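Local coordinates for protein 2-hydroxyisobutyryl-CoA mutase large subunit (Aquincola tertiaricarbonis, PDB 4R3U) that catalyses, together with its small cobalamin-binding subunit, the interconversion of 2-hydroxyisobutyryl-CoA and (S)-3-hydroxybutyryl-CoA, at residues E503-I506 with S507-R511; A159-E162 with A163-A166; A37-K41 with A42-K46. All coordinates share one frame; numbering follows the deposited sequence.

Contact 1 of 3, residues E503-I506 with S507-R511; sequences ERQI and SRTRR
With chi1 at -67°, S507 sets its hydroxyl beside its own backbone N and turns it back one helical turn onto E503, while Q505, bent at chi2 (64°), curls its amide toward R508. These residues lie within the first three turns of helix 501-515 and illustrate i to i+3 and i+4 pairing along an alpha-helix. E503 O is gripped twice, by S507 N and by S507 OG, the latter 2.7 Å away; the two donors arrive from opposite faces of the carbonyl plane, so the serine adds a second bond without displacing the helical one. Between Q505 and R508 the link is a water, which donates to OE1 of Q505 at 2.5 Å and accepts from NH1 of R508 at 3.2 Å, lying in the guanidinium plane at its edge. The amide and guanidinium planes stand 72° apart. On this inward side the polar ends also find partners beyond the helix: Q505 NE2 bonds D160 and D156, T509 OG1 bonds D156, and R508 forms salt bridges with E108 and D160. On another side, the extended chain of R510 slants across I506, its NE 3.4 Å from CG2 of I506.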
loop_
_atom_site.group_PDB
_atom_site.type_symbol
_atom_site.label_atom_id
_atom_site.label_comp_id
_atom_site.label_asym_id
_atom_site.label_seq_id
_atom_site.Cartn_x
_atom_site.Cartn_y
_atom_site.Cartn_z
ATOM N N GLU A 503 -13.041 -23.210 32.004
ATOM C CA GLU A 503 -14.117 -24.072 32.484
ATOM C C GLU A 503 -14.664 -24.984 31.361
ATOM O O GLU A 503 -14.738 -26.201 31.542
ATOM C CB GLU A 503 -15.234 -23.198 33.097
ATOM C CG GLU A 503 -16.401 -23.956 33.731
ATOM C CD GLU A 503 -17.632 -24.100 32.847
ATOM O OE1 GLU A 503 -18.041 -23.093 32.220
ATOM O OE2 GLU A 503 -18.194 -25.222 32.789
ATOM N N ARG A 504 -14.993 -24.379 30.190
ATOM C CA ARG A 504 -15.547 -25.051 29.013
ATOM C C ARG A 504 -14.599 -26.124 28.434
ATOM O O ARG A 504 -15.023 -27.241 28.133
ATOM C CB ARG A 504 -15.926 -24.020 27.949
ATOM C CG ARG A 504 -17.231 -23.275 28.240
ATOM C CD ARG A 504 -17.776 -22.515 27.011
ATOM N NE ARG A 504 -16.971 -21.346 26.652
ATOM C CZ ARG A 504 -16.119 -21.268 25.630
ATOM N NH1 ARG A 504 -15.990 -22.282 24.789
ATOM N NH2 ARG A 504 -15.410 -20.161 25.427
ATOM N N GLN A 505 -13.316 -25.771 28.312
ATOM C CA GLN A 505 -12.250 -26.612 27.781
ATOM C C GLN A 505 -11.925 -27.797 28.693
ATOM O O GLN A 505 -11.887 -28.921 28.185
ATOM C CB GLN A 505 -11.012 -25.753 27.456
ATOM C CG GLN A 505 -9.829 -26.492 26.866
ATOM C CD GLN A 505 -10.048 -27.120 25.519
ATOM O OE1 GLN A 505 -10.820 -26.635 24.677
ATOM N NE2 GLN A 505 -9.303 -28.183 25.277
ATOM N N ILE A 506 -11.741 -27.571 30.017
ATOM C CA ILE A 506 -11.449 -28.644 30.993
ATOM C C ILE A 506 -12.589 -29.676 31.017
ATOM O O ILE A 506 -12.329 -30.885 31.007
ATOM C CB ILE A 506 -11.136 -28.125 32.423
ATOM C CG1 ILE A 506 -10.344 -26.780 32.477
ATOM C CG2 ILE A 506 -10.532 -29.201 33.336
ATOM C CD1 ILE A 506 -8.989 -26.729 32.032
ATOM N N SER A 507 -13.847 -29.188 30.989
ATOM C CA SER A 507 -15.067 -29.996 30.972
ATOM C C SER A 507 -14.972 -31.099 29.930
ATOM O O SER A 507 -15.236 -32.257 30.262
ATOM C CB SER A 507 -16.277 -29.119 30.679
ATOM O OG SER A 507 -16.520 -28.222 31.747
ATOM N N ARG A 508 -14.572 -30.736 28.678
ATOM C CA ARG A 508 -14.408 -31.659 27.555
ATOM C C ARG A 508 -13.225 -32.596 27.741
ATOM O O ARG A 508 -13.375 -33.793 27.489
ATOM C CB ARG A 508 -14.291 -30.901 26.231
ATOM C CG ARG A 508 -14.140 -31.803 24.999
ATOM C CD ARG A 508 -14.807 -31.225 23.785
ATOM N NE ARG A 508 -14.157 -29.980 23.394
ATOM C CZ ARG A 508 -14.748 -29.004 22.729
ATOM N NH1 ARG A 508 -14.086 -27.886 22.453
ATOM N NH2 ARG A 508 -16.014 -29.118 22.361
ATOM N N THR A 509 -12.060 -32.065 28.167
ATOM C CA THR A 509 -10.840 -32.850 28.406
ATOM C C THR A 509 -11.104 -33.925 29.462
ATOM O O THR A 509 -10.744 -35.086 29.236
ATOM C CB THR A 509 -9.614 -31.934 28.668
ATOM O OG1 THR A 509 -9.390 -31.163 27.493
ATOM C CG2 THR A 509 -8.339 -32.714 28.942
ATOM N N ARG A 510 -11.791 -33.544 30.583
ATOM C CA ARG A 510 -12.153 -34.433 31.702
ATOM C C ARG A 510 -13.080 -35.566 31.242
ATOM O O ARG A 510 -12.932 -36.712 31.701
ATOM C CB ARG A 510 -12.831 -33.652 32.854
ATOM C CG ARG A 510 -11.892 -32.800 33.709
ATOM C CD ARG A 510 -12.596 -32.258 34.945
ATOM N NE ARG A 510 -11.770 -31.284 35.661
ATOM C CZ ARG A 510 -12.211 -30.474 36.627
ATOM N NH1 ARG A 510 -13.491 -30.488 36.985
ATOM N NH2 ARG A 510 -11.378 -29.626 37.222
ATOM N N ARG A 511 -14.040 -35.225 30.349
ATOM C CA ARG A 511 -15.040 -36.103 29.766
ATOM C C ARG A 511 -14.357 -37.141 28.876
ATOM O O ARG A 511 -14.621 -38.339 29.027
ATOM C CB ARG A 511 -16.058 -35.273 28.957
ATOM C CG ARG A 511 -17.326 -36.019 28.547
ATOM C CD ARG A 511 -18.004 -35.425 27.320
ATOM N NE ARG A 511 -17.096 -35.134 26.200
ATOM C CZ ARG A 511 -17.185 -35.679 24.991
ATOM N NH1 ARG A 511 -18.141 -36.560 24.720
ATOM N NH2 ARG A 511 -16.320 -35.348 24.044
HETATM O O HOH W 1 -11.147 -26.777 22.196
#

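Contact 2 of 3, residues A159-E162 with A163-A166; sequences ADME and ALLA
M161 and L165, one turn apart, run alongside each other, CG of M161 3.9 Å from CD1 of L165. M161 places CG opposite its backbone N (chi1 -169°), which lays the chain beside its own carbonyl and next to the leucine; L164 adds a looser touch, its CD2 4.4 Å from CG of M161, and also faces T110 and F114 of helix 107-119. F177 on strand 175-178 meets all three side chains, and M189, Y190 and L193 of helix 183-196 pack against M161 or L165. This is the end of helix 158-164, part of the beta-alpha-beta crossover between the neighbouring parallel strands 125-128 and 175-178 of the TIM barrel. L164 lies about 9 Å, side chain to side chain, from D128, which is probably important for stereospecificity. Backbone bonds form a second group: A163 N to A159 O, L164 N to D160 O at 2.9 Å, and L165 N to M161 O, also 2.9 Å. L165 is the residue at which the chain leaves helical geometry, yet its N-H still completes the last of these bonds. The charged and polar groups find partners outside the turn. E162 extends to a salt bridge with K196, D160 OD2 accepts from the backbone N of D156 and of T157 just before the helix, and N111 ND2 bonds the carbonyl oxygens of L164 and A166.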
loop_
_atom_site.group_PDB
_atom_site.type_symbol
_atom_site.label_atom_id
_atom_site.label_comp_id
_atom_site.label_asym_id
_atom_site.label_seq_id
_atom_site.Cartn_x
_atom_site.Cartn_y
_atom_site.Cartn_z
ATOM N N ALA A 159 -11.351 -34.669 20.049
ATOM C CA ALA A 159 -12.686 -34.115 20.252
ATOM C C ALA A 159 -12.698 -32.598 20.009
ATOM O O ALA A 159 -13.629 -32.100 19.377
ATOM C CB ALA A 159 -13.157 -34.417 21.658
ATOM N N ASP A 160 -11.650 -31.869 20.473
ATOM C CA ASP A 160 -11.504 -30.418 20.305
ATOM C C ASP A 160 -11.259 -30.087 18.836
ATOM O O ASP A 160 -11.680 -29.012 18.358
ATOM C CB ASP A 160 -10.305 -29.866 21.092
ATOM C CG ASP A 160 -10.275 -30.042 22.590
ATOM O OD1 ASP A 160 -11.360 -30.154 23.203
ATOM O OD2 ASP A 160 -9.169 -29.962 23.169
ATOM N N MET A 161 -10.481 -30.950 18.147
ATOM C CA MET A 161 -10.200 -30.736 16.720
ATOM C C MET A 161 -11.490 -30.911 15.869
ATOM O O MET A 161 -11.648 -30.223 14.859
ATOM C CB MET A 161 -9.066 -31.647 16.208
ATOM C CG MET A 161 -8.582 -31.257 14.817
ATOM S SD MET A 161 -7.084 -32.098 14.284
ATOM C CE MET A 161 -5.844 -31.260 15.393
ATOM N N GLU A 162 -12.405 -31.797 16.298
ATOM C CA GLU A 162 -13.678 -32.034 15.634
ATOM C C GLU A 162 -14.485 -30.756 15.731
ATOM O O GLU A 162 -15.054 -30.336 14.721
ATOM C CB GLU A 162 -14.418 -33.213 16.283
ATOM C CG GLU A 162 -13.712 -34.538 16.056
ATOM C CD GLU A 162 -14.146 -35.724 16.895
ATOM O OE1 GLU A 162 -14.850 -35.528 17.913
ATOM O OE2 GLU A 162 -13.739 -36.855 16.551
ATOM N N ALA A 163 -14.454 -30.084 16.921
ATOM C CA ALA A 163 -15.110 -28.789 17.191
ATOM C C ALA A 163 -14.478 -27.714 16.341
ATOM O O ALA A 163 -15.205 -26.923 15.744
ATOM C CB ALA A 163 -14.997 -28.415 18.663
ATOM N N LEU A 164 -13.131 -27.728 16.239
ATOM C CA LEU A 164 -12.323 -26.796 15.454
ATOM C C LEU A 164 -12.638 -26.799 13.967
ATOM O O LEU A 164 -12.698 -25.738 13.357
ATOM C CB LEU A 164 -10.814 -27.073 15.666
ATOM C CG LEU A 164 -9.819 -26.190 14.868
ATOM C CD1 LEU A 164 -9.695 -24.830 15.483
ATOM C CD2 LEU A 164 -8.467 -26.834 14.774
ATOM N N LEU A 165 -12.746 -27.978 13.386
ATOM C CA LEU A 165 -12.941 -28.194 11.958
ATOM C C LEU A 165 -14.365 -28.644 11.601
ATOM O O LEU A 165 -14.590 -29.184 10.521
ATOM C CB LEU A 165 -11.859 -29.182 11.432
ATOM C CG LEU A 165 -10.408 -28.645 11.456
ATOM C CD1 LEU A 165 -9.401 -29.753 11.327
ATOM C CD2 LEU A 165 -10.182 -27.558 10.368
ATOM N N ALA A 166 -15.333 -28.354 12.489
ATOM C CA ALA A 166 -16.742 -28.673 12.282
ATOM C C ALA A 166 -17.241 -27.976 11.027
ATOM O O ALA A 166 -16.924 -26.806 10.812
ATOM C CB ALA A 166 -17.562 -28.240 13.490
#

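Contact 3 of 3, residues A37-K41 with A42-K46; sequences AFLKK and APERK. With 3HC (3-hydroxybutanoyl-coenzyme A), chain E.
F38 and A42, neighbours across the final turn of helix 34-41, touch the adenine of bound 3-hydroxybutanoyl-CoA from one subunit, while the ligand is hydrogen-bonded to residues of the second subunit such as R295 and T207. N1A of the ligand sits at the edge of the F38 ring, near its plane, 3.4 Å from CD2 of F38; the methyl CB of A42 lies 3.7 Å from C2A of the ligand. A chi1 of -95°, well off the staggered value, swings the F38 ring into this position, and CE of K41 lies above one of its faces, offset toward the rim. With an alanine in place of F38, N1A and C2A of the ligand would probably lose their aromatic neighbour, and K41 CE the ring face beneath it. The turn illustrates a helix ending just before a proline. A42 N gives a straight bond (167°) to F38 O at 2.8 Å, but P43 N is 3.2 Å from L39 O and has no hydrogen to offer, which is consistent with the helix ending here; the chain then runs on in extended form. Where it does so, L39 folds its end back: CD2 of L39 is 3.7 Å from CG of E44, the two side chains crossing at a slant. The carboxylate of E44 forms salt bridges with R59 of its own chain and R92 of the second subunit, and accepts a hydrogen bond from T89 of that subunit. S93 of the same neighbour bonds A42 O, and its P88, which with T89 belongs to the substrate-binding site, packs on F38.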
loop_
_atom_site.group_PDB
_atom_site.type_symbol
_atom_site.label_atom_id
_atom_site.label_comp_id
_atom_site.label_asym_id
_atom_site.label_seq_id
_atom_site.Cartn_x
_atom_site.Cartn_y
_atom_site.Cartn_z
ATOM N N ALA A 37 27.649 18.468 -9.689
ATOM C CA ALA A 37 26.989 19.781 -9.737
ATOM C C ALA A 37 25.778 19.872 -8.782
ATOM O O ALA A 37 25.630 20.871 -8.073
ATOM C CB ALA A 37 26.560 20.087 -11.162
ATOM N N PHE A 38 24.935 18.827 -8.769
ATOM C CA PHE A 38 23.761 18.682 -7.926
ATOM C C PHE A 38 24.126 18.527 -6.440
ATOM O O PHE A 38 23.510 19.173 -5.588
ATOM C CB PHE A 38 22.893 17.496 -8.421
ATOM C CG PHE A 38 21.788 17.941 -9.355
ATOM C CD1 PHE A 38 22.079 18.395 -10.643
ATOM C CD2 PHE A 38 20.463 17.952 -8.933
ATOM C CE1 PHE A 38 21.056 18.841 -11.492
ATOM C CE2 PHE A 38 19.448 18.419 -9.772
ATOM C CZ PHE A 38 19.752 18.874 -11.045
ATOM N N LEU A 39 25.138 17.698 -6.127
ATOM C CA LEU A 39 25.610 17.515 -4.751
ATOM C C LEU A 39 26.113 18.840 -4.138
ATOM O O LEU A 39 25.999 19.017 -2.921
ATOM C CB LEU A 39 26.681 16.421 -4.671
ATOM C CG LEU A 39 26.188 14.979 -4.845
ATOM C CD1 LEU A 39 27.370 14.017 -4.996
ATOM C CD2 LEU A 39 25.291 14.555 -3.697
ATOM N N LYS A 40 26.596 19.790 -4.990
ATOM C CA LYS A 40 26.989 21.147 -4.590
ATOM C C LYS A 40 25.713 21.942 -4.209
ATOM O O LYS A 40 25.657 22.500 -3.106
ATOM C CB LYS A 40 27.745 21.867 -5.722
ATOM C CG LYS A 40 29.222 21.489 -5.878
ATOM C CD LYS A 40 29.914 22.339 -6.945
ATOM C CE LYS A 40 29.818 21.793 -8.355
ATOM N NZ LYS A 40 29.407 22.835 -9.339
ATOM N N LYS A 41 24.693 21.972 -5.118
ATOM C CA LYS A 41 23.379 22.620 -4.958
ATOM C C LYS A 41 22.707 22.115 -3.671
ATOM O O LYS A 41 22.162 22.910 -2.901
ATOM C CB LYS A 41 22.405 22.175 -6.083
ATOM C CG LYS A 41 22.544 22.736 -7.471
ATOM C CD LYS A 41 21.313 22.245 -8.255
ATOM C CE LYS A 41 21.273 22.694 -9.695
ATOM N NZ LYS A 41 19.939 22.428 -10.285
ATOM N N ALA A 42 22.642 20.771 -3.523
ATOM C CA ALA A 42 21.981 20.061 -2.434
ATOM C C ALA A 42 22.575 18.643 -2.265
ATOM O O ALA A 42 22.301 17.760 -3.093
ATOM C CB ALA A 42 20.490 19.962 -2.708
ATOM N N PRO A 43 23.395 18.400 -1.203
ATOM C CA PRO A 43 23.971 17.058 -1.020
ATOM C C PRO A 43 22.933 16.014 -0.622
ATOM O O PRO A 43 21.832 16.364 -0.234
ATOM C CB PRO A 43 25.015 17.273 0.078
ATOM C CG PRO A 43 24.516 18.412 0.857
ATOM C CD PRO A 43 23.864 19.329 -0.146
ATOM N N GLU A 44 23.300 14.738 -0.713
ATOM C CA GLU A 44 22.431 13.639 -0.337
ATOM C C GLU A 44 22.298 13.536 1.164
ATOM O O GLU A 44 23.126 14.100 1.870
ATOM C CB GLU A 44 22.873 12.318 -0.974
ATOM C CG GLU A 44 22.637 12.347 -2.467
ATOM C CD GLU A 44 23.210 11.225 -3.289
ATOM O OE1 GLU A 44 24.400 10.887 -3.101
ATOM O OE2 GLU A 44 22.489 10.733 -4.185
ATOM N N ARG A 45 21.228 12.867 1.654
ATOM C CA ARG A 45 20.964 12.730 3.088
ATOM C C ARG A 45 22.050 11.954 3.846
ATOM O O ARG A 45 22.319 12.264 5.018
ATOM C CB ARG A 45 19.604 12.083 3.339
ATOM C CG ARG A 45 18.415 12.955 2.975
ATOM C CD ARG A 45 17.091 12.220 3.158
ATOM N NE ARG A 45 16.827 11.233 2.107
ATOM C CZ ARG A 45 16.905 9.909 2.268
ATOM N NH1 ARG A 45 17.285 9.393 3.438
ATOM N NH2 ARG A 45 16.632 9.091 1.253
ATOM N N LYS A 46 22.655 10.947 3.179
ATOM C CA LYS A 46 23.681 10.055 3.724
ATOM C C LYS A 46 24.866 9.912 2.767
ATOM O O LYS A 46 24.672 9.994 1.555
ATOM C CB LYS A 46 23.061 8.676 3.953
ATOM C CG LYS A 46 22.229 8.580 5.209
ATOM C CD LYS A 46 21.257 7.433 5.128
ATOM C CE LYS A 46 20.574 7.107 6.432
ATOM N NZ LYS A 46 19.742 8.228 6.943
HETATM N N1A 3HC E . 18.721 17.693 -5.979
HETATM C C2A 3HC E . 18.969 19.153 -5.993
HETATM N N3A 3HC E . 17.726 19.927 -6.113
HETATM C C4A 3HC E . 16.517 19.321 -6.188
HETATM C C5A 3HC E . 16.387 17.977 -6.174
HETATM C C6A 3HC E . 17.480 17.187 -6.092
HETATM N N6A 3HC E . 17.290 15.868 -6.087
HETATM N N7A 3HC E . 15.081 17.704 -6.249
HETATM C C8A 3HC E . 14.416 18.855 -6.301
HETATM N N9A 3HC E . 15.299 19.849 -6.294
HETATM C C1B 3HC E . 15.060 21.323 -6.339
HETATM C C2B 3HC E . 14.433 21.773 -7.642
HETATM O O2B 3HC E . 15.422 22.039 -8.642
HETATM C C3B 3HC E . 13.693 23.032 -7.221
HETATM O O3B 3HC E . 14.596 24.163 -7.154
HETATM P P3B 3HC E . 14.238 25.621 -7.749
HETATM O O7A 3HC E . 13.044 26.014 -6.973
HETATM O O8A 3HC E . 15.466 26.388 -7.426
HETATM O O9A 3HC E . 14.023 25.337 -9.186
HETATM C C4B 3HC E . 13.230 22.713 -5.804
HETATM O O4B 3HC E . 14.120 21.672 -5.297
HETATM C C5B 3HC E . 11.756 22.269 -5.788
HETATM O O5B 3HC E . 11.632 20.940 -6.341
HETATM P P1A 3HC E . 10.788 20.596 -7.690
HETATM O O1A 3HC E . 10.693 21.776 -8.593
HETATM O O2A 3HC E . 11.305 19.333 -8.245
HETATM O O3A 3HC E . 9.364 20.249 -6.951
HETATM P P2A 3HC E . 8.082 21.229 -6.761
HETATM O O4A 3HC E . 7.069 20.495 -5.989
HETATM O O5A 3HC E . 8.493 22.577 -6.298
HETATM O O6A 3HC E . 7.608 21.375 -8.263
HETATM C CBP 3HC E . 6.293 20.964 -10.257
HETATM C CCP 3HC E . 7.001 20.328 -9.041
HETATM C CDP 3HC E . 7.397 21.533 -11.158
HETATM C CEP 3HC E . 5.559 19.874 -11.046
HETATM C CAP 3HC E . 5.322 22.110 -9.814
HETATM O OAP 3HC E . 4.723 22.837 -10.909
HETATM C C9P 3HC E . 4.284 21.755 -8.711
HETATM O O9P 3HC E . 4.563 21.857 -7.515
HETATM N N8P 3HC E . 3.053 21.431 -9.138
HETATM C C7P 3HC E . 1.971 21.145 -8.189
HETATM C C6P 3HC E . 0.637 21.062 -8.919
HETATM C C5P 3HC E . -0.511 20.662 -7.987
HETATM O O5P 3HC E . -0.333 20.343 -6.808
HETATM N N4P 3HC E . -1.706 20.701 -8.586
HETATM C C3P 3HC E . -2.936 20.340 -7.895
HETATM C C2P 3HC E . -3.936 19.919 -8.937
HETATM S S1P 3HC E . -5.492 19.348 -8.187
HETATM C C1 3HC E . -6.373 19.011 -9.721
HETATM O O1 3HC E . -6.330 19.743 -10.708
HETATM C C2 3HC E . -7.139 17.678 -9.793
HETATM C C3 3HC E . -8.475 17.733 -9.048
HETATM O O3 3HC E . -8.243 18.091 -7.690
HETATM C C4 3HC E . -9.446 18.724 -9.707
#

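Along the chain contact 3 comes first, then contact 2, then contact 1, yet the last two are the neighbours in space. Their centres are 14 Å apart, and helix 501-515 packs on helix 158-164 of the TIM barrel, tied through D160; a late helix is thus joined to an early barrel crossover. Contact 3 stands on the opposite side of the chain's centre, with its centre about 63 Å from that of contact 2 and 69 Å from that of contact 1. Contacts 1 and 2 are packing within one subunit, and no other chain touches them, whereas contact 3, at the end of helix 34-41 and the loop before strand 49-50, meets the second subunit and the adenine of bound 3-hydroxybutanoyl-CoA.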